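Local coordinates for protein probable chitinase A (Chromobacterium violaceum, PDB 4TX8) that probably hydrolyses chitin from within the chain, as a family 18 glycoside hydrolase that also carries a carbohydrate-binding module, probably for chitin, at residues His258-Gly263 with Gly269-Ala274; Glu325-Ala330 with Gly335-Leu340. All coordinates share one frame; numbering follows the deposited sequence.

Interaction 1 (His258-Gly263 with Gly269-Ala274); sequences HPYVQG and GGNWGA
Gly273 N donates to Pro259 O across 3.0 Å, a fairly straight bond (162° at the hydrogen) that brings Gly273 against Tyr260. The same oxygen is also met by the CA-H of Trp272, with CA 3.2 Å from Pro259 O. A second CA-H...O contact runs the other way, from Tyr260 CA to Asn271 O at 3.4 Å. Trp272 turns its indole over the proline: Pro259 CB sits 3.8 Å from the centroid of the five-membered ring, over the face but displaced toward the rim. At the edge of the indole, near its plane, Gly263 O approaches Trp272 CE3 to 3.4 Å.

Both segments belong to the long loop that follows strand 251-254 of the TIM barrel and leads into helix 276-281, so the contact folds this loop back on itself. A short 3-10 segment, 258-260, opens the outgoing stretch 258-263, and His258 O takes the N-H groups of Val261 and Gly263 from opposite faces of its plane. Two beta turns, 269-272 and 271-274, shape the returning chain.

Asn271 CB rests over one face of the Tyr260 ring, 3.9 Å from its centroid. With Tyr260 CG anti to its own carbonyl carbon (chi1 -68°), the phenol lies alongside the asparagine and also touches Glu220, a calcium ligand.

Interaction 2 (Glu325-Ala330 with Gly335-Leu340); sequences EGFPIA and GSFKGL
Phe327 and Phe337 face each other as the hydrogen-bonded pair of a small two-stranded antiparallel beta hairpin, strands 326-328 and 336-338, which directly follows helix 313-325. Their backbones are joined in both directions: Phe337 N reaches Phe327 O at 2.9 Å, while the return bond from Phe327 N to Phe337 O is longer, 3.2 Å, and more bent.

Both phenyl groups leave the same face of the hairpin but adopt different rotamers. Phe327 CG is wedged between its backbone N and carbonyl carbon (chi1 57°), which leans the ring toward the neighbouring strand; Phe337 CG is anti to its backbone N (chi1 174°). The rings consequently meet obliquely, planes 35° apart. The touching corner is Phe327 CE1 against Phe337 CD2 at 3.6 Å. Above one face of the Phe327 ring lies Phe337 CB, 4.1 Å from the centroid and close to the ring normal, a CH-pi contact of the Phe337 methylene with the Phe327 ring. Leu276 of helix 276-281 touches both phenylalanines, placing this apolar side against the barrel's outer helices.

Ile329 extends the same patch, its CD1 running alongside the opposite backbone, 3.8 Å from Phe337 N. Pro328 and Ser336 are on the other, exposed face, where Ser336 OG comes up to Pro328 CA.

Near the turn, Ile329 N bonds to Gly335 O almost linearly at hydrogen. At the helix end a water joins the two segments, donating to Glu325 O at 2.8 Å and accepting from Gly339 N at 3.0 Å.

Interaction 1 closes before interaction 2 opens along the chain, and their centres are 13 Å apart on the same side of the molecule's centre. Both belong to the GH18 catalytic region. The first folds the loop between strand 251-254 and helix 276-281, near the calcium site; the second is the hairpin between helix 313-325 and strand 345-350, farther out and away from the annotated sites. They touch directly, with Phe327 CZ packing on Val261 O at 3.8 Å. Helices 276-281 and 313-325 contact side chains from both interactions, so loop and hairpin form one continuous patch on this flank of the barrel.

Interaction 1 (His258-Gly263 with Gly269-Ala274)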
loop_
_atom_site.group_PDB
_atom_site.type_symbol
_atom_site.label_atom_id
_atom_site.label_comp_id
_atom_site.label_asym_id
_atom_site.label_seq_id
_atom_site.Cartn_x
_atom_site.Cartn_y
_atom_site.Cartn_z
ATOM N N HIS A 258 6.976 2.750 -9.924
ATOM C CA HIS A 258 7.379 1.918 -11.058
ATOM C C HIS A 258 8.666 2.352 -11.794
ATOM O O HIS A 258 9.326 1.495 -12.381
ATOM C CB HIS A 258 6.211 1.761 -12.058
ATOM C CG HIS A 258 5.868 2.990 -12.843
ATOM N ND1 HIS A 258 6.692 3.510 -13.819
ATOM C CD2 HIS A 258 4.751 3.757 -12.849
ATOM C CE1 HIS A 258 6.115 4.566 -14.364
ATOM N NE2 HIS A 258 4.936 4.737 -13.794
ATOM N N PRO A 259 9.050 3.648 -11.747
ATOM C CA PRO A 259 10.371 3.915 -12.341
ATOM C C PRO A 259 11.521 3.151 -11.673
ATOM O O PRO A 259 12.507 2.838 -12.343
ATOM C CB PRO A 259 10.547 5.423 -12.136
ATOM C CG PRO A 259 9.164 5.956 -12.115
ATOM C CD PRO A 259 8.346 4.905 -11.419
ATOM N N TYR A 260 11.390 2.851 -10.384
ATOM C CA TYR A 260 12.433 2.129 -9.655
ATOM C C TYR A 260 12.485 0.650 -10.023
ATOM O O TYR A 260 13.465 -0.034 -9.721
ATOM C CB TYR A 260 12.225 2.260 -8.144
ATOM C CG TYR A 260 12.451 3.648 -7.593
ATOM C CD1 TYR A 260 11.461 4.620 -7.678
ATOM C CD2 TYR A 260 13.648 3.984 -6.975
ATOM C CE1 TYR A 260 11.662 5.894 -7.166
ATOM C CE2 TYR A 260 13.858 5.249 -6.461
ATOM C CZ TYR A 260 12.863 6.199 -6.561
ATOM O OH TYR A 260 13.073 7.459 -6.051
ATOM N N VAL A 261 11.428 0.153 -10.660
ATOM C CA VAL A 261 11.334 -1.269 -10.973
ATOM C C VAL A 261 11.233 -1.500 -12.482
ATOM O O VAL A 261 12.249 -1.709 -13.145
ATOM C CB VAL A 261 10.133 -1.916 -10.254
ATOM C CG1 VAL A 261 10.120 -3.425 -10.468
ATOM C CG2 VAL A 261 10.197 -1.606 -8.769
ATOM N N GLN A 262 10.019 -1.444 -13.026
ATOM C CA GLN A 262 9.817 -1.716 -14.447
ATOM C C GLN A 262 10.508 -0.678 -15.330
ATOM O O GLN A 262 10.781 -0.940 -16.502
ATOM C CB GLN A 262 8.324 -1.780 -14.777
ATOM C CG GLN A 262 7.597 -2.969 -14.145
ATOM C CD GLN A 262 6.935 -2.617 -12.823
ATOM O OE1 GLN A 262 7.293 -1.627 -12.184
ATOM N NE2 GLN A 262 5.956 -3.422 -12.412
ATOM N N GLY A 263 10.800 0.491 -14.764
ATOM C CA GLY A 263 11.553 1.513 -15.471
ATOM C C GLY A 263 12.900 1.007 -15.965
ATOM O O GLY A 263 13.422 1.489 -16.969
ATOM N N GLY A 269 19.837 3.635 -14.444
ATOM C CA GLY A 269 20.696 4.686 -13.929
ATOM C C GLY A 269 19.880 5.616 -13.053
ATOM O O GLY A 269 18.677 5.770 -13.261
ATOM N N GLY A 270 20.524 6.241 -12.074
ATOM C CA GLY A 270 19.800 7.044 -11.106
ATOM C C GLY A 270 18.784 6.167 -10.398
ATOM O O GLY A 270 19.088 5.030 -10.038
ATOM N N ASN A 271 17.571 6.677 -10.221
ATOM C CA ASN A 271 16.507 5.904 -9.587
ATOM C C ASN A 271 15.944 4.804 -10.481
ATOM O O ASN A 271 15.329 3.854 -9.996
ATOM C CB ASN A 271 15.367 6.825 -9.159
ATOM C CG ASN A 271 15.815 7.888 -8.190
ATOM O OD1 ASN A 271 16.471 7.598 -7.189
ATOM N ND2 ASN A 271 15.473 9.134 -8.485
ATOM N N TRP A 272 16.141 4.936 -11.788
ATOM C CA TRP A 272 15.472 4.045 -12.727
ATOM C C TRP A 272 16.088 2.649 -12.727
ATOM O O TRP A 272 17.282 2.472 -12.978
ATOM C CB TRP A 272 15.466 4.671 -14.127
ATOM C CG TRP A 272 14.366 5.689 -14.237
ATOM C CD1 TRP A 272 14.228 6.822 -13.488
ATOM C CD2 TRP A 272 13.226 5.645 -15.109
ATOM N NE1 TRP A 272 13.085 7.491 -13.848
ATOM C CE2 TRP A 272 12.451 6.791 -14.841
ATOM C CE3 TRP A 272 12.791 4.752 -16.096
ATOM C CZ2 TRP A 272 11.266 7.071 -15.522
ATOM C CZ3 TRP A 272 11.614 5.031 -16.773
ATOM C CH2 TRP A 272 10.866 6.181 -16.484
ATOM N N GLY A 273 15.251 1.664 -12.411
ATOM C CA GLY A 273 15.686 0.288 -12.253
ATOM C C GLY A 273 16.452 0.027 -10.966
ATOM O O GLY A 273 16.901 -1.091 -10.726
ATOM N N ALA A 274 16.585 1.052 -10.126
ATOM C CA ALA A 274 17.475 0.983 -8.966
ATOM C C ALA A 274 17.013 -0.012 -7.902
ATOM O O ALA A 274 17.808 -0.448 -7.073
ATOM C CB ALA A 274 17.636 2.366 -8.346
#

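Interaction 2 (Glu325-Ala330 with Gly335-Leu340)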
loop_
_atom_site.group_PDB
_atom_site.type_symbol
_atom_site.label_atom_id
_atom_site.label_comp_id
_atom_site.label_asym_id
_atom_site.label_seq_id
_atom_site.Cartn_x
_atom_site.Cartn_y
_atom_site.Cartn_z
ATOM N N GLU A 325 6.755 -12.460 -15.398
ATOM C CA GLU A 325 7.469 -13.104 -16.505
ATOM C C GLU A 325 8.955 -12.776 -16.484
ATOM O O GLU A 325 9.785 -13.571 -16.922
ATOM C CB GLU A 325 6.901 -12.682 -17.866
ATOM C CG GLU A 325 5.408 -12.452 -17.921
ATOM C CD GLU A 325 4.609 -13.719 -18.074
ATOM O OE1 GLU A 325 5.163 -14.817 -17.851
ATOM O OE2 GLU A 325 3.412 -13.610 -18.419
ATOM N N GLY A 326 9.285 -11.589 -15.989
ATOM C CA GLY A 326 10.645 -11.096 -16.074
ATOM C C GLY A 326 10.810 -10.234 -17.309
ATOM O O GLY A 326 9.943 -10.217 -18.183
ATOM N N PHE A 327 11.926 -9.518 -17.383
ATOM C CA PHE A 327 12.175 -8.609 -18.493
ATOM C C PHE A 327 13.648 -8.223 -18.562
ATOM O O PHE A 327 14.351 -8.256 -17.550
ATOM C CB PHE A 327 11.298 -7.358 -18.369
ATOM C CG PHE A 327 11.482 -6.606 -17.079
ATOM C CD1 PHE A 327 10.720 -6.919 -15.961
ATOM C CD2 PHE A 327 12.402 -5.574 -16.991
ATOM C CE1 PHE A 327 10.883 -6.222 -14.772
ATOM C CE2 PHE A 327 12.570 -4.872 -15.810
ATOM C CZ PHE A 327 11.808 -5.197 -14.698
ATOM N N PRO A 328 14.129 -7.870 -19.764
ATOM C CA PRO A 328 15.522 -7.434 -19.891
ATOM C C PRO A 328 15.750 -6.057 -19.270
ATOM O O PRO A 328 14.855 -5.215 -19.258
ATOM C CB PRO A 328 15.749 -7.404 -21.406
ATOM C CG PRO A 328 14.396 -7.255 -21.994
ATOM C CD PRO A 328 13.458 -7.974 -21.071
ATOM N N ILE A 329 16.950 -5.842 -18.748
ATOM C CA ILE A 329 17.307 -4.571 -18.141
ATOM C C ILE A 329 18.209 -3.803 -19.092
ATOM O O ILE A 329 19.135 -4.375 -19.659
ATOM C CB ILE A 329 18.010 -4.783 -16.779
ATOM C CG1 ILE A 329 17.073 -5.509 -15.810
ATOM C CG2 ILE A 329 18.462 -3.459 -16.185
ATOM C CD1 ILE A 329 17.732 -5.932 -14.516
ATOM N N ALA A 330 17.945 -2.512 -19.279
ATOM C CA ALA A 330 18.798 -1.676 -20.127
ATOM C C ALA A 330 20.165 -1.453 -19.473
ATOM O O ALA A 330 20.623 -0.323 -19.319
ATOM C CB ALA A 330 18.118 -0.352 -20.414
ATOM N N GLY A 335 21.892 -7.778 -18.802
ATOM C CA GLY A 335 21.193 -8.079 -17.567
ATOM C C GLY A 335 19.714 -8.364 -17.739
ATOM O O GLY A 335 19.080 -7.887 -18.680
ATOM N N SER A 336 19.167 -9.152 -16.819
ATOM C CA SER A 336 17.745 -9.467 -16.822
ATOM C C SER A 336 17.183 -9.569 -15.411
ATOM O O SER A 336 17.870 -9.996 -14.483
ATOM C CB SER A 336 17.480 -10.776 -17.570
ATOM O OG SER A 336 17.187 -10.534 -18.933
ATOM N N PHE A 337 15.926 -9.171 -15.259
ATOM C CA PHE A 337 15.204 -9.398 -14.020
ATOM C C PHE A 337 14.446 -10.715 -14.102
ATOM O O PHE A 337 13.616 -10.899 -14.990
ATOM C CB PHE A 337 14.234 -8.253 -13.729
ATOM C CG PHE A 337 13.351 -8.506 -12.543
ATOM C CD1 PHE A 337 13.849 -8.378 -11.254
ATOM C CD2 PHE A 337 12.028 -8.884 -12.716
ATOM C CE1 PHE A 337 13.039 -8.620 -10.156
ATOM C CE2 PHE A 337 11.212 -9.127 -11.624
ATOM C CZ PHE A 337 11.717 -8.994 -10.342
ATOM N N LYS A 338 14.737 -11.629 -13.182
ATOM C CA LYS A 338 14.050 -12.917 -13.140
ATOM C C LYS A 338 12.683 -12.768 -12.484
ATOM O O LYS A 338 12.560 -12.166 -11.417
ATOM C CB LYS A 338 14.889 -13.953 -12.392
ATOM C CG LYS A 338 16.242 -14.208 -13.031
ATOM C CD LYS A 338 16.075 -14.742 -14.444
ATOM C CE LYS A 338 17.217 -14.310 -15.344
ATOM N NZ LYS A 338 17.033 -14.824 -16.730
ATOM N N GLY A 339 11.664 -13.322 -13.131
ATOM C CA GLY A 339 10.293 -13.176 -12.677
ATOM C C GLY A 339 10.020 -13.727 -11.292
ATOM O O GLY A 339 10.727 -14.612 -10.809
ATOM N N LEU A 340 8.988 -13.189 -10.651
ATOM C CA LEU A 340 8.553 -13.646 -9.337
ATOM C C LEU A 340 7.342 -14.560 -9.465
ATOM O O LEU A 340 6.715 -14.621 -10.520
ATOM C CB LEU A 340 8.206 -12.455 -8.440
ATOM C CG LEU A 340 9.324 -11.462 -8.128
ATOM C CD1 LEU A 340 8.741 -10.149 -7.619
ATOM C CD2 LEU A 340 10.281 -12.058 -7.108
HETATM O O HOH W 1 11.948 -14.899 -15.632
#